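Local coordinates for protein similar to hydroxylamine oxidoreductase (Kuenenia stuttgartiensis, PDB 6H5L) that carries eight c-type hemes and probably acts as an oxidoreductase, forming part of a large multiheme reductase complex of an anammox bacterium with an extended electron transfer pathway, at residues P309-Y314 with K331-S336; A398-Y403 with Q450-D455. All blocks are in the same frame, centred on the assembly; numbering follows the deposited sequence.

Contact 1: residues P309-Y314 with K331-S336; sequences PSNLEY and KIDIYS
The carbonyl oxygen of Ile-332 gathers three groups from 309-314. Ser-310 N donates to Ile-332 O at 2.7 Å, from 42° above the carbonyl plane; Ser-310 OG adds a weak bond, and the CA of Pro-309 a CA-H...O contact. With a backbone bond between Ile-332 and Pro-308, this makes a single beta bridge rather than a sheet. With CG anti to its carbonyl carbon (chi1 -40°), carried toward 333-335, Asn-311 uses both amide ends, which fixes its rotation. Its OD1 takes Ile-334 N in plane, on a lone pair, at 2.9 Å, while ND2 gives a bond of 2.9 Å to Asp-333 OD1 and lies at the edge of the Tyr-335 ring. Lys-331 CB packs on Ser-310 CB. Beyond it the lysine chain runs antiparallel to the Tyr-314 side chain, CE 3.7 Å from Tyr-314 CE2, before NZ bonds to the carbonyls of Leu-318 and Tyr-321. Pro-309 CB touches Ile-334 CG1, and the Ile-334 side chain is about 7 Å from a heme c. The pair packs against helix 356-389, with Pro-309 on His-374 and Tyr-335 on Phe-371, while Ser-336 OG caps Asn-339 N at the start of helix 337-350.

Contact 2: residues A398-Y403 with Q450-D455; sequences ANRDPY and QDNPSD
Two irregular segments meet at Asp-401 and Gln-450, whose CA atoms lie 5.3 Å apart, and Asp-401 N donates an almost straight bond (173°) of 3.1 Å to Gln-450 O. The Asp-401 side chain returns the exchange. Its OD2 accepts Gln-450 N at 3.1 Å, the donor standing above the carboxylate plane; the carboxylate also packs on Gln-450 CB, and OD2 forms a salt bridge with Arg-190. The rest of the Gln-450 side chain leads away and packs on Gln-499 of the second subunit, another copy of this protein, where Gln-499 OE1 also accepts Asp-451 N.

Asn-452 reaches back across the gap with CG anti to its backbone N (chi1 -175°). Its ND2 donates to Asp-401 O at 2.8 Å, again from above the carbonyl plane, while OD1 is bonded to Tyr-443 OH. Over this amide lies the guanidinium of Arg-400, stacked on it with the planes 14° apart and Asn-452 OD1 toward its rim, 3.5 Å from Arg-400 NH2. The extended arginine chain passes the backbone of 450-451 on the way, its CD 3.2 Å from Asp-451 O. One water bridges the segments, donating to Asn-399 O and Asp-451 OD2. Beyond the cis peptide bond before Pro-453 the chain reaches Ser-454, the N-cap of helix 455-476, whose CB lies near Arg-400 NH1.

Arg-400 is buried, and its NH1 finds a salt bridge in Glu-457, which also accepts Ser-454 OG. The charges of Arg-400 and Asp-401 are thus probably offset by Glu-457 and Arg-190, respectively, while two backbone N-H groups and the Asn-452 amide donate the three direct bonds between the segments, to two carbonyl oxygens and the Asp-401 carboxylate.

Contact 1 closes before contact 2 opens, so the two follow in series along the chain, with centres 32 Å apart and nearest atoms about 17 Å apart; they do not touch. Helices 337-350 and 356-389 lie between them in sequence: contact 1 packs against the second, and 398-403 belongs to the loop that follows it. Each contact also ends at the start of a helix, 337-350 for 331-336 and 455-476 for 450-455. Their surroundings differ. Contact 1 holds together a long helix-free loop near a heme c, whereas contact 2 joins two loops separated by several helices and reaches the second subunit, linking the chain's own fold to its assembly.

Contact 1: residues P309-Y314 with K331-S336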
ATOM      1  N   PRO A 309     -33.843  47.856  21.557  1.00 29.58           N
ATOM      2  CA  PRO A 309     -32.828  48.822  21.122  1.00 28.38           C
ATOM      3  C   PRO A 309     -33.252  50.252  21.426  1.00 24.96           C
ATOM      4  O   PRO A 309     -34.434  50.600  21.364  1.00 26.39           O
ATOM      5  CB  PRO A 309     -32.739  48.581  19.609  1.00 25.40           C
ATOM      6  CG  PRO A 309     -34.091  48.060  19.241  1.00 23.15           C
ATOM      7  CD  PRO A 309     -34.535  47.227  20.416  1.00 22.57           C
ATOM      8  N   SER A 310     -32.259  51.088  21.758  1.00 24.55           N
ATOM      9  CA  SER A 310     -32.512  52.495  22.051  1.00 23.67           C
ATOM     10  C   SER A 310     -32.808  53.319  20.806  1.00 22.31           C
ATOM     11  O   SER A 310     -33.190  54.489  20.933  1.00 31.02           O
ATOM     12  CB  SER A 310     -31.318  53.113  22.783  1.00 20.12           C
ATOM     13  OG  SER A 310     -30.175  53.181  21.945  1.00 27.92           O
ATOM     14  N   ASN A 311     -32.640  52.746  19.617  1.00 24.82           N
ATOM     15  CA  ASN A 311     -32.839  53.460  18.366  1.00 22.54           C
ATOM     16  C   ASN A 311     -34.292  53.444  17.906  1.00 27.47           C
ATOM     17  O   ASN A 311     -34.562  53.716  16.730  1.00 26.27           O
ATOM     18  CB  ASN A 311     -31.936  52.873  17.279  1.00 22.06           C
ATOM     19  CG  ASN A 311     -30.550  52.529  17.798  1.00 25.99           C
ATOM     20  OD1 ASN A 311     -30.277  51.382  18.151  1.00 29.47           O
ATOM     21  ND2 ASN A 311     -29.670  53.523  17.849  1.00 25.68           N
ATOM     22  N   LEU A 312     -35.229  53.127  18.796  1.00 27.17           N
ATOM     23  CA  LEU A 312     -36.642  53.077  18.457  1.00 27.10           C
ATOM     24  C   LEU A 312     -37.451  53.907  19.441  1.00 33.78           C
ATOM     25  O   LEU A 312     -37.084  54.051  20.612  1.00 28.15           O
ATOM     26  CB  LEU A 312     -37.177  51.636  18.445  1.00 23.95           C
ATOM     27  CG  LEU A 312     -36.794  50.759  17.254  1.00 22.74           C
ATOM     28  CD1 LEU A 312     -37.426  49.380  17.382  1.00 22.13           C
ATOM     29  CD2 LEU A 312     -37.207  51.422  15.950  1.00 25.78           C
ATOM     30  N   GLU A 313     -38.563  54.447  18.951  1.00 37.56           N
ATOM     31  CA  GLU A 313     -39.517  55.184  19.767  1.00 26.19           C
ATOM     32  C   GLU A 313     -40.710  54.275  20.040  1.00 28.62           C
ATOM     33  O   GLU A 313     -41.430  53.896  19.110  1.00 27.84           O
ATOM     34  CB  GLU A 313     -39.956  56.466  19.060  1.00 20.76           C
ATOM     35  CG  GLU A 313     -40.935  57.318  19.845  1.00 49.22           C
ATOM     36  CD  GLU A 313     -40.263  58.474  20.558  1.00 56.40           C
ATOM     37  OE1 GLU A 313     -39.046  58.387  20.827  1.00 42.65           O
ATOM     38  OE2 GLU A 313     -40.957  59.475  20.840  1.00 36.00           O
ATOM     39  N   TYR A 314     -40.913  53.926  21.307  1.00 25.63           N
ATOM     40  CA  TYR A 314     -41.910  52.938  21.690  1.00 21.30           C
ATOM     41  C   TYR A 314     -43.195  53.609  22.158  1.00 23.83           C
ATOM     42  O   TYR A 314     -43.185  54.732  22.666  1.00 20.77           O
ATOM     43  CB  TYR A 314     -41.370  52.026  22.794  1.00 26.53           C
ATOM     44  CG  TYR A 314     -40.073  51.347  22.421  1.00 25.27           C
ATOM     45  CD1 TYR A 314     -40.069  50.147  21.720  1.00 26.78           C
ATOM     46  CD2 TYR A 314     -38.852  51.914  22.758  1.00 23.62           C
ATOM     47  CE1 TYR A 314     -38.883  49.528  21.371  1.00 22.19           C
ATOM     48  CE2 TYR A 314     -37.665  51.305  22.414  1.00 30.09           C
ATOM     49  CZ  TYR A 314     -37.684  50.113  21.722  1.00 31.88           C
ATOM     50  OH  TYR A 314     -36.498  49.509  21.381  1.00 33.96           O
ATOM     51  N   LYS A 331     -31.223  49.844  27.267  1.00 28.32           N
ATOM     52  CA  LYS A 331     -31.484  49.721  25.840  1.00 26.50           C
ATOM     53  C   LYS A 331     -30.183  49.720  25.047  1.00 29.14           C
ATOM     54  O   LYS A 331     -29.290  50.536  25.291  1.00 25.09           O
ATOM     55  CB  LYS A 331     -32.398  50.856  25.373  1.00 27.42           C
ATOM     56  CG  LYS A 331     -33.773  50.862  26.033  1.00 26.06           C
ATOM     57  CD  LYS A 331     -34.874  51.085  25.005  1.00 30.76           C
ATOM     58  CE  LYS A 331     -35.585  52.415  25.206  1.00 37.36           C
ATOM     59  NZ  LYS A 331     -36.373  52.435  26.467  1.00 31.62           N
ATOM     60  N   ILE A 332     -30.081  48.794  24.098  1.00 31.04           N
ATOM     61  CA  ILE A 332     -28.875  48.647  23.291  1.00 24.45           C
ATOM     62  C   ILE A 332     -28.850  49.734  22.226  1.00 26.38           C
ATOM     63  O   ILE A 332     -29.830  49.929  21.497  1.00 28.14           O
ATOM     64  CB  ILE A 332     -28.816  47.249  22.654  1.00 21.80           C
ATOM     65  CG1 ILE A 332     -28.935  46.161  23.722  1.00 24.20           C
ATOM     66  CG2 ILE A 332     -27.526  47.079  21.864  1.00 17.57           C
ATOM     67  CD1 ILE A 332     -28.987  44.757  23.158  1.00 19.66           C
ATOM     68  N   ASP A 333     -27.727  50.443  22.130  1.00 23.41           N
ATOM     69  CA  ASP A 333     -27.516  51.430  21.074  1.00 27.06           C
ATOM     70  C   ASP A 333     -26.832  50.715  19.915  1.00 29.50           C
ATOM     71  O   ASP A 333     -25.625  50.462  19.949  1.00 24.09           O
ATOM     72  CB  ASP A 333     -26.689  52.605  21.582  1.00 24.74           C
ATOM     73  CG  ASP A 333     -26.662  53.765  20.605  1.00 21.70           C
ATOM     74  OD1 ASP A 333     -27.304  53.661  19.539  1.00 23.56           O
ATOM     75  OD2 ASP A 333     -26.000  54.780  20.906  1.00 20.74           O
ATOM     76  N   ILE A 334     -27.614  50.381  18.886  1.00 23.53           N
ATOM     77  CA  ILE A 334     -27.093  49.607  17.762  1.00 25.67           C
ATOM     78  C   ILE A 334     -25.982  50.366  17.048  1.00 28.21           C
ATOM     79  O   ILE A 334     -25.006  49.770  16.575  1.00 24.77           O
ATOM     80  CB  ILE A 334     -28.238  49.232  16.802  1.00 18.53           C
ATOM     81  CG1 ILE A 334     -29.191  48.252  17.486  1.00 21.05           C
ATOM     82  CG2 ILE A 334     -27.702  48.649  15.502  1.00 20.98           C
ATOM     83  CD1 ILE A 334     -28.496  47.035  18.057  1.00 17.40           C
ATOM     84  N   TYR A 335     -26.098  51.691  16.972  1.00 21.87           N
ATOM     85  CA  TYR A 335     -25.157  52.513  16.223  1.00 24.53           C
ATOM     86  C   TYR A 335     -24.198  53.276  17.134  1.00 27.42           C
ATOM     87  O   TYR A 335     -23.728  54.360  16.782  1.00 27.23           O
ATOM     88  CB  TYR A 335     -25.912  53.469  15.303  1.00 17.65           C
ATOM     89  CG  TYR A 335     -26.799  52.744  14.318  1.00 18.88           C
ATOM     90  CD1 TYR A 335     -26.250  52.013  13.273  1.00 17.26           C
ATOM     91  CD2 TYR A 335     -28.181  52.776  14.441  1.00 15.89           C
ATOM     92  CE1 TYR A 335     -27.052  51.340  12.372  1.00 18.46           C
ATOM     93  CE2 TYR A 335     -28.992  52.105  13.544  1.00 20.57           C
ATOM     94  CZ  TYR A 335     -28.423  51.389  12.512  1.00 26.17           C
ATOM     95  OH  TYR A 335     -29.224  50.719  11.615  1.00 29.28           O
ATOM     96  N   SER A 336     -23.898  52.720  18.304  1.00 26.62           N
ATOM     97  CA  SER A 336     -22.862  53.290  19.148  1.00 25.90           C
ATOM     98  C   SER A 336     -21.484  52.984  18.567  1.00 30.08           C
ATOM     99  O   SER A 336     -21.320  52.096  17.726  1.00 36.15           O
ATOM    100  CB  SER A 336     -22.960  52.742  20.573  1.00 24.86           C
ATOM    101  OG  SER A 336     -22.622  51.367  20.612  1.00 26.00           O
TER

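Contact 2: residues A398-Y403 with Q450-D455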
ATOM      1  N   ALA A 398     -55.914  42.367  41.764  1.00 36.89           N
ATOM      2  CA  ALA A 398     -56.360  42.185  43.139  1.00 32.33           C
ATOM      3  C   ALA A 398     -56.845  40.766  43.407  1.00 28.09           C
ATOM      4  O   ALA A 398     -56.677  40.260  44.522  1.00 27.10           O
ATOM      5  CB  ALA A 398     -57.467  43.189  43.467  1.00 23.04           C
ATOM      6  N   ASN A 399     -57.427  40.105  42.408  1.00 26.96           N
ATOM      7  CA  ASN A 399     -58.007  38.774  42.565  1.00 34.08           C
ATOM      8  C   ASN A 399     -57.171  37.703  41.866  1.00 33.79           C
ATOM      9  O   ASN A 399     -57.704  36.768  41.265  1.00 25.94           O
ATOM     10  CB  ASN A 399     -59.444  38.749  42.052  1.00 38.67           C
ATOM     11  CG  ASN A 399     -60.370  39.621  42.875  1.00 38.79           C
ATOM     12  OD1 ASN A 399     -60.669  40.756  42.501  1.00 35.05           O
ATOM     13  ND2 ASN A 399     -60.824  39.098  44.008  1.00 41.90           N
ATOM     14  N   ARG A 400     -55.849  37.832  41.937  1.00 32.11           N
ATOM     15  CA  ARG A 400     -54.948  36.822  41.404  1.00 35.10           C
ATOM     16  C   ARG A 400     -53.650  36.870  42.196  1.00 29.10           C
ATOM     17  O   ARG A 400     -53.385  37.821  42.937  1.00 30.39           O
ATOM     18  CB  ARG A 400     -54.696  37.023  39.904  1.00 32.10           C
ATOM     19  CG  ARG A 400     -53.802  38.202  39.552  1.00 36.82           C
ATOM     20  CD  ARG A 400     -53.756  38.401  38.044  1.00 30.32           C
ATOM     21  NE  ARG A 400     -52.554  39.106  37.611  1.00 32.86           N
ATOM     22  CZ  ARG A 400     -52.212  39.278  36.338  1.00 30.15           C
ATOM     23  NH1 ARG A 400     -52.983  38.796  35.373  1.00 27.68           N
ATOM     24  NH2 ARG A 400     -51.099  39.930  36.028  1.00 26.89           N
ATOM     25  N   ASP A 401     -52.842  35.821  42.036  1.00 26.77           N
ATOM     26  CA  ASP A 401     -51.585  35.735  42.759  1.00 29.33           C
ATOM     27  C   ASP A 401     -50.678  36.911  42.398  1.00 29.28           C
ATOM     28  O   ASP A 401     -50.734  37.432  41.279  1.00 27.77           O
ATOM     29  CB  ASP A 401     -50.872  34.420  42.448  1.00 32.57           C
ATOM     30  CG  ASP A 401     -51.337  33.280  43.329  1.00 37.01           C
ATOM     31  OD1 ASP A 401     -52.197  33.516  44.204  1.00 42.55           O
ATOM     32  OD2 ASP A 401     -50.845  32.145  43.144  1.00 30.46           O
ATOM     33  N   PRO A 402     -49.836  37.354  43.330  1.00 28.61           N
ATOM     34  CA  PRO A 402     -48.912  38.453  43.022  1.00 28.80           C
ATOM     35  C   PRO A 402     -47.775  38.015  42.115  1.00 25.49           C
ATOM     36  O   PRO A 402     -47.727  36.861  41.677  1.00 25.77           O
ATOM     37  CB  PRO A 402     -48.397  38.870  44.405  1.00 24.64           C
ATOM     38  CG  PRO A 402     -48.492  37.625  45.219  1.00 21.89           C
ATOM     39  CD  PRO A 402     -49.724  36.912  44.732  1.00 21.63           C
ATOM     40  N   TYR A 403     -46.866  38.939  41.820  1.00 26.30           N
ATOM     41  CA  TYR A 403     -45.664  38.598  41.074  1.00 28.75           C
ATOM     42  C   TYR A 403     -44.907  37.493  41.810  1.00 27.37           C
ATOM     43  O   TYR A 403     -44.905  37.463  43.046  1.00 30.64           O
ATOM     44  CB  TYR A 403     -44.783  39.840  40.906  1.00 25.22           C
ATOM     45  CG  TYR A 403     -43.593  39.666  39.988  1.00 22.14           C
ATOM     46  CD1 TYR A 403     -43.724  39.811  38.612  1.00 22.93           C
ATOM     47  CD2 TYR A 403     -42.339  39.364  40.498  1.00 23.87           C
ATOM     48  CE1 TYR A 403     -42.636  39.657  37.770  1.00 20.87           C
ATOM     49  CE2 TYR A 403     -41.245  39.206  39.665  1.00 24.77           C
ATOM     50  CZ  TYR A 403     -41.400  39.354  38.302  1.00 27.08           C
ATOM     51  OH  TYR A 403     -40.315  39.200  37.468  1.00 32.21           O
ATOM     52  N   GLN A 450     -51.880  31.310  40.353  1.00 29.98           N
ATOM     53  CA  GLN A 450     -53.339  31.378  40.405  1.00 32.70           C
ATOM     54  C   GLN A 450     -53.812  32.542  39.544  1.00 27.90           C
ATOM     55  O   GLN A 450     -53.788  33.699  39.971  1.00 26.07           O
ATOM     56  CB  GLN A 450     -53.812  31.527  41.846  1.00 30.69           C
ATOM     57  CG  GLN A 450     -55.245  31.091  42.079  1.00 32.47           C
ATOM     58  CD  GLN A 450     -55.418  29.591  41.961  1.00 43.70           C
ATOM     59  OE1 GLN A 450     -55.825  29.082  40.916  1.00 39.15           O
ATOM     60  NE2 GLN A 450     -55.108  28.872  43.035  1.00 40.17           N
ATOM     61  N   ASP A 451     -54.245  32.231  38.319  1.00 22.60           N
ATOM     62  CA  ASP A 451     -54.730  33.223  37.357  1.00 23.00           C
ATOM     63  C   ASP A 451     -53.686  34.302  37.074  1.00 33.28           C
ATOM     64  O   ASP A 451     -54.025  35.461  36.822  1.00 30.99           O
ATOM     65  CB  ASP A 451     -56.047  33.850  37.823  1.00 23.28           C
ATOM     66  CG  ASP A 451     -57.190  32.851  37.847  1.00 33.44           C
ATOM     67  OD1 ASP A 451     -57.328  32.079  36.873  1.00 32.38           O
ATOM     68  OD2 ASP A 451     -57.946  32.828  38.842  1.00 27.41           O
ATOM     69  N   ASN A 452     -52.409  33.925  37.106  1.00 27.13           N
ATOM     70  CA  ASN A 452     -51.312  34.843  36.833  1.00 28.89           C
ATOM     71  C   ASN A 452     -50.164  34.070  36.195  1.00 29.88           C
ATOM     72  O   ASN A 452     -49.558  33.210  36.849  1.00 34.04           O
ATOM     73  CB  ASN A 452     -50.857  35.542  38.117  1.00 29.71           C
ATOM     74  CG  ASN A 452     -49.791  36.597  37.871  1.00 25.33           C
ATOM     75  OD1 ASN A 452     -49.443  36.899  36.730  1.00 34.33           O
ATOM     76  ND2 ASN A 452     -49.275  37.173  38.950  1.00 21.01           N
ATOM     77  N   PRO A 453     -49.825  34.343  34.924  1.00 27.51           N
ATOM     78  CA  PRO A 453     -50.410  35.385  34.073  1.00 28.38           C
ATOM     79  C   PRO A 453     -51.776  35.034  33.493  1.00 24.45           C
ATOM     80  O   PRO A 453     -52.295  33.940  33.724  1.00 23.16           O
ATOM     81  CB  PRO A 453     -49.386  35.514  32.946  1.00 34.57           C
ATOM     82  CG  PRO A 453     -48.849  34.137  32.810  1.00 25.86           C
ATOM     83  CD  PRO A 453     -48.753  33.614  34.223  1.00 25.43           C
ATOM     84  N   SER A 454     -52.344  35.975  32.743  1.00 28.54           N
ATOM     85  CA  SER A 454     -53.578  35.752  32.014  1.00 27.72           C
ATOM     86  C   SER A 454     -53.263  35.149  30.646  1.00 28.86           C
ATOM     87  O   SER A 454     -52.108  34.885  30.303  1.00 34.80           O
ATOM     88  CB  SER A 454     -54.364  37.056  31.876  1.00 28.38           C
ATOM     89  OG  SER A 454     -53.613  38.038  31.183  1.00 29.17           O
ATOM     90  N   ASP A 455     -54.309  34.921  29.851  1.00 30.04           N
ATOM     91  CA  ASP A 455     -54.115  34.328  28.533  1.00 27.91           C
ATOM     92  C   ASP A 455     -53.349  35.272  27.613  1.00 33.50           C
ATOM     93  O   ASP A 455     -52.417  34.851  26.919  1.00 29.44           O
ATOM     94  CB  ASP A 455     -55.466  33.958  27.921  1.00 24.09           C
ATOM     95  CG  ASP A 455     -55.418  32.650  27.155  1.00 39.56           C
ATOM     96  OD1 ASP A 455     -54.312  32.241  26.744  1.00 39.64           O
ATOM     97  OD2 ASP A 455     -56.490  32.034  26.965  1.00 49.54           O
TER
HETATM   98  O   HOH W   1     -57.221  34.240  41.300  1.00 29.91           O